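Long-range contacts in autophagy-related protein 9 (Schizosaccharomyces pombe, PDB 7D0I), which scrambles phospholipids between the two membrane leaflets as a homotrimer with a central pore, supplying membrane for the growing autophagosome: residues P565-R570 against N586-K590; Y578-W583 against E595-L599; V180-D184 against D389-Q393; A340-M344 against R466-L471. The protein carries 1 engineered substitution. All coordinates share one frame. Numbering follows the deposited sequence.

Contact 1. Residues P565-R570 against N586-K590; sequences PEKALR and NMHSK
The first turns of helix 565-576, residues 565-570, lie against an irregular loop, residues 586-590, that leads into helix 591-599. Helical bonds run from Leu569 N to Pro565 O and from Arg570 N to Glu566 O, both 2.9 Å. The backbones are closest at Glu566 and His588, with CA atoms 4.8 Å apart. Apolar contact centres on Met587, whose CA-to-CB bond points toward the helix. Its m, t, p rotamer carries CE to 3.7 Å from Leu569 CD2 and 3.6 Å from Arg570 CG, while its CB lies 3.6 Å from Glu566 CG. Leu569, in the t, p rotamer, also brings CD2 to 3.4 Å from Met587 O, and Pro565 CG approaches His588 O at 4.2 Å. Among charged groups, the t chi1 of Glu566 and the m chi1 of Arg570 allow an i to i+4 salt bridge along the helix, Arg570 NH2 to Glu566 OE1 at 2.9 Å. Ser589 turns away from 565-570, and its OG weakly caps Ala591 N at the start of helix 591-599. His588 makes weak hydrogen bonds to Asp296 and Thr299 of a neighbouring subunit, placing the loop at a subunit interface. No hydrogen bond joins the two segments: the loop is held to the helix by the methionine, Leu569 and the aliphatic parts of Glu566 and Arg570, the charged ends of the last two pairing with each other.

Contact 2. Residues Y578-W583 against E595-L599; sequences YMPGWW and EFCSL
Tyr578 lays its ring beside Leu599, CE2 coming within 3.5 Å of CD1. The tyrosine is t at chi1 and the leucine m, t, and both CA-to-CB bonds point toward the opposite segment. Residues 578-583 form an irregular loop, extended through Tyr578 and Met579 and then bending after Pro580, where Trp583 N makes a weak bond of 3.3 Å to Pro580 O. Residues 595-599 are the last part of helix 591-599, with Leu599 N bonded to Glu595 O at 3.0 Å and Ser598 OG to the same oxygen at a very short 2.5 Å. The backbones stay well apart, the closest CA pair being Trp583 and Glu595 at 9.8 Å, so side chains bridge the gap. The linker after helix 565-576 folds back on helix 591-599, which follows it in the chain. The t, t side chain of Glu595 reaches into the loop: OE1 lies 3.0 Å from Trp582 CZ2, while OE2 is 4.2 Å from Pro580 CG and 3.9 Å from Tyr578 OH. Trp583, m at chi1, brings CH2 to 4.2 Å from Phe596 CD2. Trp583 also packs on Leu569 and Ile573 of helix 565-576, and Phe596 meets Tyr489 edge-to-face.

Contact 3. Residues V180-D184 against D389-Q393; sequences VENLD and DEQGQ
Asp389 opens a tight reversal: its N bonds to Gln393 O at 2.8 Å, and its O accepts a weak 3.2 Å bond from Gly392 N. Glu390 and Gln391, at phi/psi of -66/-33 and -74/-8, are the corners of a type I turn. Gln391 faces Asn182 across the contact, their CA atoms 5.9 Å apart, and extends its t chi1 side chain so that NE2 donates to Glu181 O at 2.9 Å with an N-H...O angle of 156°; this is the one clear hydrogen bond between the segments. Glu181 has a positive phi of 58°, and Asn182 after it occupies the N-cap position of helix 183-195 without a side-chain capping bond. Gly392, at 86/54, sits 6.6 Å from Asp184 between CA atoms; its O lies 3.2 Å from Asp184 OD2, a pair of acceptors that do not bond. The Asp184 carboxylate instead forms salt bridges with Arg342 and Arg345. Gln393 returns to an extended conformation. A type I turn with a left-handed glycine and this bonding pattern is that of a type I turn with a G1 bulge, here set beside the N terminus of helix 183-195 on the surface of the region assigned to the cytoplasmic side.

Contact 4. Residues A340-M344 against R466-L471; sequences ANRIM and REYNEL
Ala340 points its CB at the 466-471 loop, 3.7 Å from Asn469 O, and the two residues have the closest CA atoms across the contact, 5.3 Å apart. Asn341 follows with its end turned inward: its ND2 lies 3.2 Å from Asn469 ND2, two donors that do not bond, and each amide has another partner, Asn341 ND2 at Tyr337 O and Asn469 OD1 at Asn348. Ile343, m, t, places CG2 3.8 Å from Leu471 CD2. Met344, bonded through N to Ala340 O at 3.0 Å, is the first residue to leave the helical conformation of helix 336-343. Its m, t, p side chain runs along the loop, with CG 3.8 Å from Leu471 CD2, SD 3.1 Å from Glu470 O and CE 3.6 Å from Arg466 NH2. The loop is shaped by a type II beta turn from Glu467 to Glu470, Asn469 taking the positive phi (58°) of its third position. Arg466 closes over the turn, NE and NH2 donating to Glu470 O at 3.0 and 3.3 Å. The helix end thus packs on a type II turn whose last carbonyl is bonded by Arg466, and Arg466 is part of the pocket that holds a lauryl maltose neopentyl glycol molecule.

From the N terminus, 180-184 opens contact 3 and 340-344 opens contact 4 before 389-393 closes the first and 466-471 the second, so these two long loops cross. They meet physically through the Asp184 to Arg342 salt bridge, their centres about 17 Å apart, tying helix 183-195, helix 336-343 and the two later loops together. Later in the chain contacts 1 and 2 cross in the same way over a much shorter span, their centres about 10 Å apart. They touch where Met587 packs on Met579 and Leu569 on Trp583, uniting helix 565-576, its linker and helix 591-599. Contacts 1 and 3 lie on opposite sides of the chain's centre.

Contact 1. Residues P565-R570 against N586-K590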
loop_
_atom_site.group_PDB
_atom_site.type_symbol
_atom_site.label_atom_id
_atom_site.label_comp_id
_atom_site.label_asym_id
_atom_site.label_seq_id
_atom_site.Cartn_x
_atom_site.Cartn_y
_atom_site.Cartn_z
ATOM N N PRO A 565 27.263 11.983 -0.165
ATOM C CA PRO A 565 27.849 10.898 0.632
ATOM C C PRO A 565 26.868 10.200 1.555
ATOM O O PRO A 565 27.025 9.000 1.797
ATOM C CB PRO A 565 28.956 11.606 1.418
ATOM C CG PRO A 565 28.600 13.030 1.390
ATOM C CD PRO A 565 27.928 13.266 0.089
ATOM N N GLU A 566 25.856 10.892 2.071
ATOM C CA GLU A 566 24.993 10.269 3.066
ATOM C C GLU A 566 24.106 9.193 2.453
ATOM O O GLU A 566 23.920 8.126 3.047
ATOM C CB GLU A 566 24.138 11.318 3.763
ATOM C CG GLU A 566 23.522 10.812 5.048
ATOM C CD GLU A 566 22.081 11.235 5.218
ATOM O OE1 GLU A 566 21.499 11.780 4.259
ATOM O OE2 GLU A 566 21.527 11.013 6.314
ATOM N N LYS A 567 23.546 9.442 1.271
ATOM C CA LYS A 567 22.700 8.409 0.685
ATOM C C LYS A 567 23.524 7.281 0.083
ATOM O O LYS A 567 23.061 6.139 0.053
ATOM C CB LYS A 567 21.756 9.005 -0.357
ATOM C CG LYS A 567 22.425 9.795 -1.441
ATOM C CD LYS A 567 21.404 10.297 -2.444
ATOM C CE LYS A 567 20.732 9.145 -3.175
ATOM N NZ LYS A 567 21.703 8.341 -3.971
ATOM N N ALA A 568 24.750 7.562 -0.352
ATOM C CA ALA A 568 25.659 6.482 -0.715
ATOM C C ALA A 568 25.971 5.609 0.488
ATOM O O ALA A 568 25.986 4.377 0.390
ATOM C CB ALA A 568 26.943 7.052 -1.309
ATOM N N LEU A 569 26.204 6.229 1.643
ATOM C CA LEU A 569 26.477 5.458 2.844
ATOM C C LEU A 569 25.268 4.636 3.261
ATOM O O LEU A 569 25.414 3.495 3.701
ATOM C CB LEU A 569 26.908 6.381 3.975
ATOM C CG LEU A 569 27.303 5.679 5.266
ATOM C CD1 LEU A 569 28.383 4.654 5.009
ATOM C CD2 LEU A 569 27.774 6.690 6.266
ATOM N N ARG A 570 24.067 5.192 3.140
ATOM C CA ARG A 570 22.887 4.408 3.476
ATOM C C ARG A 570 22.695 3.256 2.498
ATOM O O ARG A 570 22.277 2.161 2.891
ATOM C CB ARG A 570 21.656 5.307 3.525
ATOM C CG ARG A 570 21.611 6.184 4.765
ATOM C CD ARG A 570 20.356 7.026 4.834
ATOM N NE ARG A 570 20.465 8.228 4.016
ATOM C CZ ARG A 570 19.430 8.960 3.621
ATOM N NH1 ARG A 570 18.199 8.606 3.962
ATOM N NH2 ARG A 570 19.623 10.040 2.879
ATOM N N ASN A 586 26.499 11.989 12.139
ATOM C CA ASN A 586 27.080 12.581 10.938
ATOM C C ASN A 586 27.446 11.490 9.942
ATOM O O ASN A 586 28.594 11.055 9.883
ATOM C CB ASN A 586 28.288 13.407 11.310
ATOM C CG ASN A 586 29.096 12.779 12.413
ATOM O OD1 ASN A 586 28.549 12.116 13.288
ATOM N ND2 ASN A 586 30.404 12.979 12.380
ATOM N N MET A 587 26.478 11.073 9.132
ATOM C CA MET A 587 26.760 10.127 8.065
ATOM C C MET A 587 27.308 10.806 6.823
ATOM O O MET A 587 27.792 10.121 5.919
ATOM C CB MET A 587 25.501 9.332 7.725
ATOM C CG MET A 587 25.002 8.493 8.883
ATOM S SD MET A 587 23.547 7.518 8.499
ATOM C CE MET A 587 24.202 6.462 7.228
ATOM N N HIS A 588 27.244 12.127 6.764
ATOM C CA HIS A 588 27.910 12.920 5.744
ATOM C C HIS A 588 29.374 13.150 6.056
ATOM O O HIS A 588 30.079 13.753 5.243
ATOM C CB HIS A 588 27.217 14.272 5.628
ATOM C CG HIS A 588 27.083 14.977 6.938
ATOM N ND1 HIS A 588 28.166 15.453 7.642
ATOM C CD2 HIS A 588 25.995 15.257 7.691
ATOM C CE1 HIS A 588 27.752 16.005 8.765
ATOM N NE2 HIS A 588 26.436 15.901 8.820
ATOM N N SER A 589 29.844 12.688 7.208
ATOM C CA SER A 589 31.103 13.158 7.747
ATOM C C SER A 589 32.277 12.583 6.971
ATOM O O SER A 589 32.138 11.683 6.144
ATOM C CB SER A 589 31.214 12.788 9.222
ATOM O OG SER A 589 32.272 13.487 9.845
ATOM N N LYS A 590 33.449 13.140 7.245
ATOM C CA LYS A 590 34.698 12.608 6.728
ATOM C C LYS A 590 35.321 11.608 7.684
ATOM O O LYS A 590 36.024 10.695 7.244
ATOM C CB LYS A 590 35.679 13.751 6.465
ATOM C CG LYS A 590 36.927 13.348 5.720
ATOM C CD LYS A 590 36.608 12.949 4.302
ATOM C CE LYS A 590 37.875 12.614 3.553
ATOM N NZ LYS A 590 38.892 13.678 3.746
#

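Contact 2. Residues Y578-W583 against E595-L599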
loop_
_atom_site.group_PDB
_atom_site.type_symbol
_atom_site.label_atom_id
_atom_site.label_comp_id
_atom_site.label_asym_id
_atom_site.label_seq_id
_atom_site.Cartn_x
_atom_site.Cartn_y
_atom_site.Cartn_z
ATOM N N TYR A 578 25.767 -2.624 9.033
ATOM C CA TYR A 578 26.663 -2.213 10.105
ATOM C C TYR A 578 26.738 -0.698 10.128
ATOM O O TYR A 578 27.388 -0.092 9.274
ATOM C CB TYR A 578 28.050 -2.817 9.916
ATOM C CG TYR A 578 29.098 -2.244 10.827
ATOM C CD1 TYR A 578 29.147 -2.600 12.162
ATOM C CD2 TYR A 578 30.042 -1.356 10.356
ATOM C CE1 TYR A 578 30.098 -2.082 12.992
ATOM C CE2 TYR A 578 30.996 -0.836 11.184
ATOM C CZ TYR A 578 31.024 -1.204 12.500
ATOM O OH TYR A 578 31.982 -0.689 13.332
ATOM N N MET A 579 26.083 -0.093 11.114
ATOM C CA MET A 579 26.162 1.345 11.360
ATOM C C MET A 579 26.397 1.551 12.847
ATOM O O MET A 579 25.457 1.411 13.646
ATOM C CB MET A 579 24.897 2.056 10.907
ATOM C CG MET A 579 24.823 3.520 11.310
ATOM S SD MET A 579 23.514 4.417 10.456
ATOM C CE MET A 579 22.125 3.322 10.712
ATOM N N PRO A 580 27.617 1.857 13.257
ATOM C CA PRO A 580 27.873 2.154 14.669
ATOM C C PRO A 580 26.969 3.240 15.212
ATOM O O PRO A 580 26.323 3.962 14.449
ATOM C CB PRO A 580 29.335 2.601 14.665
ATOM C CG PRO A 580 29.920 1.892 13.541
ATOM C CD PRO A 580 28.862 1.783 12.486
ATOM N N GLY A 581 26.909 3.359 16.536
ATOM C CA GLY A 581 26.020 4.339 17.131
ATOM C C GLY A 581 26.389 5.759 16.760
ATOM O O GLY A 581 25.518 6.581 16.470
ATOM N N TRP A 582 27.680 6.062 16.743
ATOM C CA TRP A 582 28.128 7.427 16.524
ATOM C C TRP A 582 28.149 7.824 15.055
ATOM O O TRP A 582 28.480 8.974 14.750
ATOM C CB TRP A 582 29.512 7.622 17.132
ATOM C CG TRP A 582 30.580 6.942 16.382
ATOM C CD1 TRP A 582 30.959 5.643 16.497
ATOM C CD2 TRP A 582 31.428 7.525 15.396
ATOM N NE1 TRP A 582 31.991 5.377 15.637
ATOM C CE2 TRP A 582 32.298 6.519 14.947
ATOM C CE3 TRP A 582 31.536 8.805 14.844
ATOM C CZ2 TRP A 582 33.265 6.749 13.976
ATOM C CZ3 TRP A 582 32.496 9.031 13.881
ATOM C CH2 TRP A 582 33.348 8.010 13.456
ATOM N N TRP A 583 27.816 6.915 14.139
ATOM C CA TRP A 583 27.604 7.318 12.757
ATOM C C TRP A 583 26.297 8.071 12.594
ATOM O O TRP A 583 26.213 8.993 11.781
ATOM C CB TRP A 583 27.596 6.107 11.831
ATOM C CG TRP A 583 28.924 5.527 11.542
ATOM C CD1 TRP A 583 30.089 5.801 12.175
ATOM C CD2 TRP A 583 29.227 4.567 10.531
ATOM N NE1 TRP A 583 31.104 5.066 11.626
ATOM C CE2 TRP A 583 30.598 4.297 10.614
ATOM C CE3 TRP A 583 28.469 3.904 9.569
ATOM C CZ2 TRP A 583 31.230 3.400 9.769
ATOM C CZ3 TRP A 583 29.098 3.015 8.734
ATOM C CH2 TRP A 583 30.463 2.773 8.835
ATOM N N GLU A 595 36.758 5.857 8.929
ATOM C CA GLU A 595 36.495 4.574 9.570
ATOM C C GLU A 595 36.099 3.518 8.545
ATOM O O GLU A 595 36.627 2.398 8.548
ATOM C CB GLU A 595 35.408 4.724 10.627
ATOM C CG GLU A 595 35.343 3.541 11.569
ATOM C CD GLU A 595 34.085 3.524 12.394
ATOM O OE1 GLU A 595 33.190 4.339 12.113
ATOM O OE2 GLU A 595 33.986 2.693 13.319
ATOM N N PHE A 596 35.176 3.857 7.647
ATOM C CA PHE A 596 34.747 2.886 6.654
ATOM C C PHE A 596 35.885 2.477 5.735
ATOM O O PHE A 596 35.889 1.358 5.224
ATOM C CB PHE A 596 33.592 3.432 5.832
ATOM C CG PHE A 596 33.055 2.451 4.846
ATOM C CD1 PHE A 596 33.432 2.504 3.524
ATOM C CD2 PHE A 596 32.188 1.460 5.245
ATOM C CE1 PHE A 596 32.944 1.599 2.624
ATOM C CE2 PHE A 596 31.704 0.555 4.347
ATOM C CZ PHE A 596 32.078 0.625 3.037
ATOM N N CYS A 597 36.852 3.357 5.505
ATOM C CA CYS A 597 38.017 2.958 4.735
ATOM C C CYS A 597 39.025 2.191 5.571
ATOM O O CYS A 597 39.917 1.551 5.009
ATOM C CB CYS A 597 38.680 4.177 4.102
ATOM S SG CYS A 597 37.938 4.679 2.542
ATOM N N SER A 598 38.918 2.252 6.897
ATOM C CA SER A 598 39.634 1.280 7.711
ATOM C C SER A 598 39.003 -0.101 7.596
ATOM O O SER A 598 39.703 -1.112 7.701
ATOM C CB SER A 598 39.659 1.711 9.170
ATOM O OG SER A 598 38.456 1.345 9.813
ATOM N N LEU A 599 37.686 -0.164 7.390
ATOM C CA LEU A 599 37.025 -1.449 7.177
ATOM C C LEU A 599 37.167 -1.956 5.749
ATOM O O LEU A 599 37.208 -3.166 5.531
ATOM C CB LEU A 599 35.541 -1.346 7.511
ATOM C CG LEU A 599 35.139 -1.126 8.961
ATOM C CD1 LEU A 599 33.758 -0.549 8.999
ATOM C CD2 LEU A 599 35.178 -2.432 9.701
#

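Contact 3. Residues V180-D184 against D389-Q393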
loop_
_atom_site.group_PDB
_atom_site.type_symbol
_atom_site.label_atom_id
_atom_site.label_comp_id
_atom_site.label_asym_id
_atom_site.label_seq_id
_atom_site.Cartn_x
_atom_site.Cartn_y
_atom_site.Cartn_z
ATOM N N VAL A 180 22.699 -41.548 13.102
ATOM C CA VAL A 180 23.779 -40.565 13.134
ATOM C C VAL A 180 24.201 -40.282 14.571
ATOM O O VAL A 180 25.369 -40.462 14.937
ATOM C CB VAL A 180 23.371 -39.276 12.396
ATOM C CG1 VAL A 180 23.536 -39.460 10.903
ATOM C CG2 VAL A 180 21.936 -38.897 12.713
ATOM N N GLU A 181 23.262 -39.826 15.401
ATOM C CA GLU A 181 23.495 -39.435 16.788
ATOM C C GLU A 181 24.533 -38.330 16.920
ATOM O O GLU A 181 24.963 -38.015 18.035
ATOM C CB GLU A 181 23.900 -40.639 17.652
ATOM C CG GLU A 181 22.949 -41.828 17.555
ATOM C CD GLU A 181 21.600 -41.567 18.199
ATOM O OE1 GLU A 181 21.523 -40.708 19.100
ATOM O OE2 GLU A 181 20.615 -42.225 17.804
ATOM N N ASN A 182 24.951 -37.737 15.803
ATOM C CA ASN A 182 25.887 -36.622 15.734
ATOM C C ASN A 182 25.361 -35.584 14.756
ATOM O O ASN A 182 26.048 -35.157 13.830
ATOM C CB ASN A 182 27.280 -37.095 15.338
ATOM C CG ASN A 182 28.340 -36.042 15.578
ATOM O OD1 ASN A 182 28.048 -34.943 16.050
ATOM N ND2 ASN A 182 29.585 -36.375 15.264
ATOM N N LEU A 183 24.098 -35.196 14.950
ATOM C CA LEU A 183 23.374 -34.412 13.955
ATOM C C LEU A 183 24.097 -33.134 13.558
ATOM O O LEU A 183 23.988 -32.696 12.408
ATOM C CB LEU A 183 21.981 -34.079 14.483
ATOM C CG LEU A 183 21.053 -33.370 13.509
ATOM C CD1 LEU A 183 20.899 -34.195 12.261
ATOM C CD2 LEU A 183 19.711 -33.128 14.153
ATOM N N ASP A 184 24.836 -32.515 14.478
ATOM C CA ASP A 184 25.479 -31.246 14.157
ATOM C C ASP A 184 26.522 -31.415 13.065
ATOM O O ASP A 184 26.513 -30.689 12.068
ATOM C CB ASP A 184 26.107 -30.636 15.404
ATOM C CG ASP A 184 25.121 -29.826 16.209
ATOM O OD1 ASP A 184 23.916 -29.870 15.889
ATOM O OD2 ASP A 184 25.549 -29.139 17.157
ATOM N N ASP A 389 32.223 -30.609 22.862
ATOM C CA ASP A 389 32.402 -32.050 22.841
ATOM C C ASP A 389 33.017 -32.504 21.523
ATOM O O ASP A 389 33.109 -31.752 20.551
ATOM C CB ASP A 389 31.065 -32.764 23.022
ATOM C CG ASP A 389 30.626 -32.830 24.461
ATOM O OD1 ASP A 389 31.492 -33.006 25.337
ATOM O OD2 ASP A 389 29.409 -32.716 24.717
ATOM N N GLU A 390 33.444 -33.765 21.499
ATOM C CA GLU A 390 33.681 -34.411 20.216
ATOM C C GLU A 390 32.375 -34.587 19.459
ATOM O O GLU A 390 32.355 -34.514 18.227
ATOM C CB GLU A 390 34.386 -35.753 20.415
ATOM C CG GLU A 390 33.928 -36.526 21.643
ATOM C CD GLU A 390 32.612 -37.253 21.437
ATOM O OE1 GLU A 390 32.240 -37.494 20.267
ATOM O OE2 GLU A 390 31.949 -37.584 22.441
ATOM N N GLN A 391 31.276 -34.801 20.182
ATOM C CA GLN A 391 29.954 -34.842 19.580
ATOM C C GLN A 391 29.460 -33.459 19.179
ATOM O O GLN A 391 28.416 -33.352 18.531
ATOM C CB GLN A 391 28.974 -35.505 20.549
ATOM C CG GLN A 391 27.726 -36.076 19.908
ATOM C CD GLN A 391 26.516 -35.201 20.131
ATOM O OE1 GLN A 391 26.635 -34.072 20.601
ATOM N NE2 GLN A 391 25.341 -35.719 19.797
ATOM N N GLY A 392 30.184 -32.406 19.552
ATOM C CA GLY A 392 29.899 -31.070 19.069
ATOM C C GLY A 392 28.858 -30.316 19.867
ATOM O O GLY A 392 27.882 -29.821 19.300
ATOM N N GLN A 393 29.049 -30.211 21.177
ATOM C CA GLN A 393 28.113 -29.464 21.999
ATOM C C GLN A 393 28.817 -29.030 23.272
ATOM O O GLN A 393 29.768 -29.674 23.718
ATOM C CB GLN A 393 26.870 -30.293 22.320
ATOM C CG GLN A 393 25.647 -29.462 22.638
ATOM C CD GLN A 393 24.384 -30.069 22.075
ATOM O OE1 GLN A 393 24.434 -30.929 21.199
ATOM N NE2 GLN A 393 23.240 -29.625 22.575
#

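Contact 4. Residues A340-M344 against R466-L471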
loop_
_atom_site.group_PDB
_atom_site.type_symbol
_atom_site.label_atom_id
_atom_site.label_comp_id
_atom_site.label_asym_id
_atom_site.label_seq_id
_atom_site.Cartn_x
_atom_site.Cartn_y
_atom_site.Cartn_z
ATOM N N ALA A 340 20.175 -23.899 10.825
ATOM C CA ALA A 340 21.152 -22.820 10.883
ATOM C C ALA A 340 21.807 -22.740 12.252
ATOM O O ALA A 340 23.010 -22.486 12.353
ATOM C CB ALA A 340 20.490 -21.494 10.529
ATOM N N ASN A 341 21.039 -22.943 13.323
ATOM C CA ASN A 341 21.628 -22.914 14.659
ATOM C C ASN A 341 22.549 -24.093 14.899
ATOM O O ASN A 341 23.467 -23.996 15.717
ATOM C CB ASN A 341 20.541 -22.902 15.727
ATOM C CG ASN A 341 19.975 -21.539 15.958
ATOM O OD1 ASN A 341 20.255 -20.899 16.966
ATOM N ND2 ASN A 341 19.173 -21.073 15.020
ATOM N N ARG A 342 22.314 -25.214 14.228
ATOM C CA ARG A 342 23.180 -26.369 14.421
ATOM C C ARG A 342 24.424 -26.310 13.549
ATOM O O ARG A 342 25.476 -26.810 13.953
ATOM C CB ARG A 342 22.412 -27.659 14.148
ATOM C CG ARG A 342 21.175 -27.831 14.998
ATOM C CD ARG A 342 20.590 -29.210 14.855
ATOM N NE ARG A 342 21.239 -30.157 15.751
ATOM C CZ ARG A 342 20.720 -30.566 16.901
ATOM N NH1 ARG A 342 19.536 -30.120 17.290
ATOM N NH2 ARG A 342 21.382 -31.425 17.659
ATOM N N ILE A 343 24.333 -25.715 12.362
ATOM C CA ILE A 343 25.516 -25.559 11.522
ATOM C C ILE A 343 26.432 -24.490 12.091
ATOM O O ILE A 343 27.656 -24.653 12.132
ATOM C CB ILE A 343 25.111 -25.232 10.077
ATOM C CG1 ILE A 343 24.317 -26.373 9.466
ATOM C CG2 ILE A 343 26.328 -24.965 9.243
ATOM C CD1 ILE A 343 23.740 -26.036 8.136
ATOM N N MET A 344 25.860 -23.379 12.543
ATOM C CA MET A 344 26.625 -22.243 13.026
ATOM C C MET A 344 26.707 -22.199 14.543
ATOM O O MET A 344 26.728 -21.113 15.120
ATOM C CB MET A 344 26.021 -20.947 12.504
ATOM C CG MET A 344 26.144 -20.756 11.029
ATOM S SD MET A 344 25.852 -19.058 10.592
ATOM C CE MET A 344 27.121 -18.251 11.543
ATOM N N ARG A 466 29.132 -9.819 10.019
ATOM C CA ARG A 466 28.440 -11.095 10.053
ATOM C C ARG A 466 27.338 -11.073 11.093
ATOM O O ARG A 466 27.510 -10.546 12.193
ATOM C CB ARG A 466 29.426 -12.212 10.352
ATOM C CG ARG A 466 28.858 -13.594 10.267
ATOM C CD ARG A 466 28.582 -14.012 8.858
ATOM N NE ARG A 466 28.345 -15.443 8.759
ATOM C CZ ARG A 466 29.307 -16.340 8.619
ATOM N NH1 ARG A 466 30.564 -15.956 8.571
ATOM N NH2 ARG A 466 29.014 -17.618 8.542
ATOM N N GLU A 467 26.195 -11.637 10.734
ATOM C CA GLU A 467 25.078 -11.805 11.643
ATOM C C GLU A 467 25.038 -13.234 12.147
ATOM O O GLU A 467 25.659 -14.131 11.585
ATOM C CB GLU A 467 23.766 -11.453 10.952
ATOM C CG GLU A 467 23.650 -9.993 10.616
ATOM C CD GLU A 467 22.423 -9.677 9.821
ATOM O OE1 GLU A 467 21.861 -10.606 9.204
ATOM O OE2 GLU A 467 22.015 -8.500 9.811
ATOM N N TYR A 468 24.298 -13.439 13.225
ATOM C CA TYR A 468 24.173 -14.770 13.785
ATOM C C TYR A 468 23.254 -15.616 12.924
ATOM O O TYR A 468 22.293 -15.126 12.335
ATOM C CB TYR A 468 23.639 -14.699 15.205
ATOM C CG TYR A 468 24.480 -13.866 16.127
ATOM C CD1 TYR A 468 24.184 -12.545 16.349
ATOM C CD2 TYR A 468 25.565 -14.406 16.782
ATOM C CE1 TYR A 468 24.941 -11.786 17.187
ATOM C CE2 TYR A 468 26.323 -13.654 17.627
ATOM C CZ TYR A 468 26.009 -12.343 17.823
ATOM O OH TYR A 468 26.762 -11.570 18.660
ATOM N N ASN A 469 23.575 -16.899 12.839
ATOM C CA ASN A 469 22.833 -17.889 12.069
ATOM C C ASN A 469 22.726 -17.534 10.595
ATOM O O ASN A 469 21.938 -18.148 9.873
ATOM C CB ASN A 469 21.441 -18.119 12.650
ATOM C CG ASN A 469 21.491 -18.553 14.082
ATOM O OD1 ASN A 469 22.439 -19.203 14.505
ATOM N ND2 ASN A 469 20.482 -18.185 14.847
ATOM N N GLU A 470 23.505 -16.570 10.123
ATOM C CA GLU A 470 23.584 -16.264 8.702
ATOM C C GLU A 470 24.631 -17.173 8.088
ATOM O O GLU A 470 25.829 -16.973 8.294
ATOM C CB GLU A 470 23.933 -14.801 8.467
ATOM C CG GLU A 470 24.353 -14.514 7.057
ATOM C CD GLU A 470 24.278 -13.056 6.722
ATOM O OE1 GLU A 470 23.319 -12.662 6.030
ATOM O OE2 GLU A 470 25.170 -12.300 7.152
ATOM N N LEU A 471 24.179 -18.180 7.352
ATOM C CA LEU A 471 25.083 -19.157 6.779
ATOM C C LEU A 471 26.059 -18.475 5.836
ATOM O O LEU A 471 25.825 -17.372 5.353
ATOM C CB LEU A 471 24.295 -20.249 6.067
ATOM C CG LEU A 471 23.547 -21.186 7.008
ATOM C CD1 LEU A 471 22.662 -22.099 6.231
ATOM C CD2 LEU A 471 24.521 -21.991 7.810
#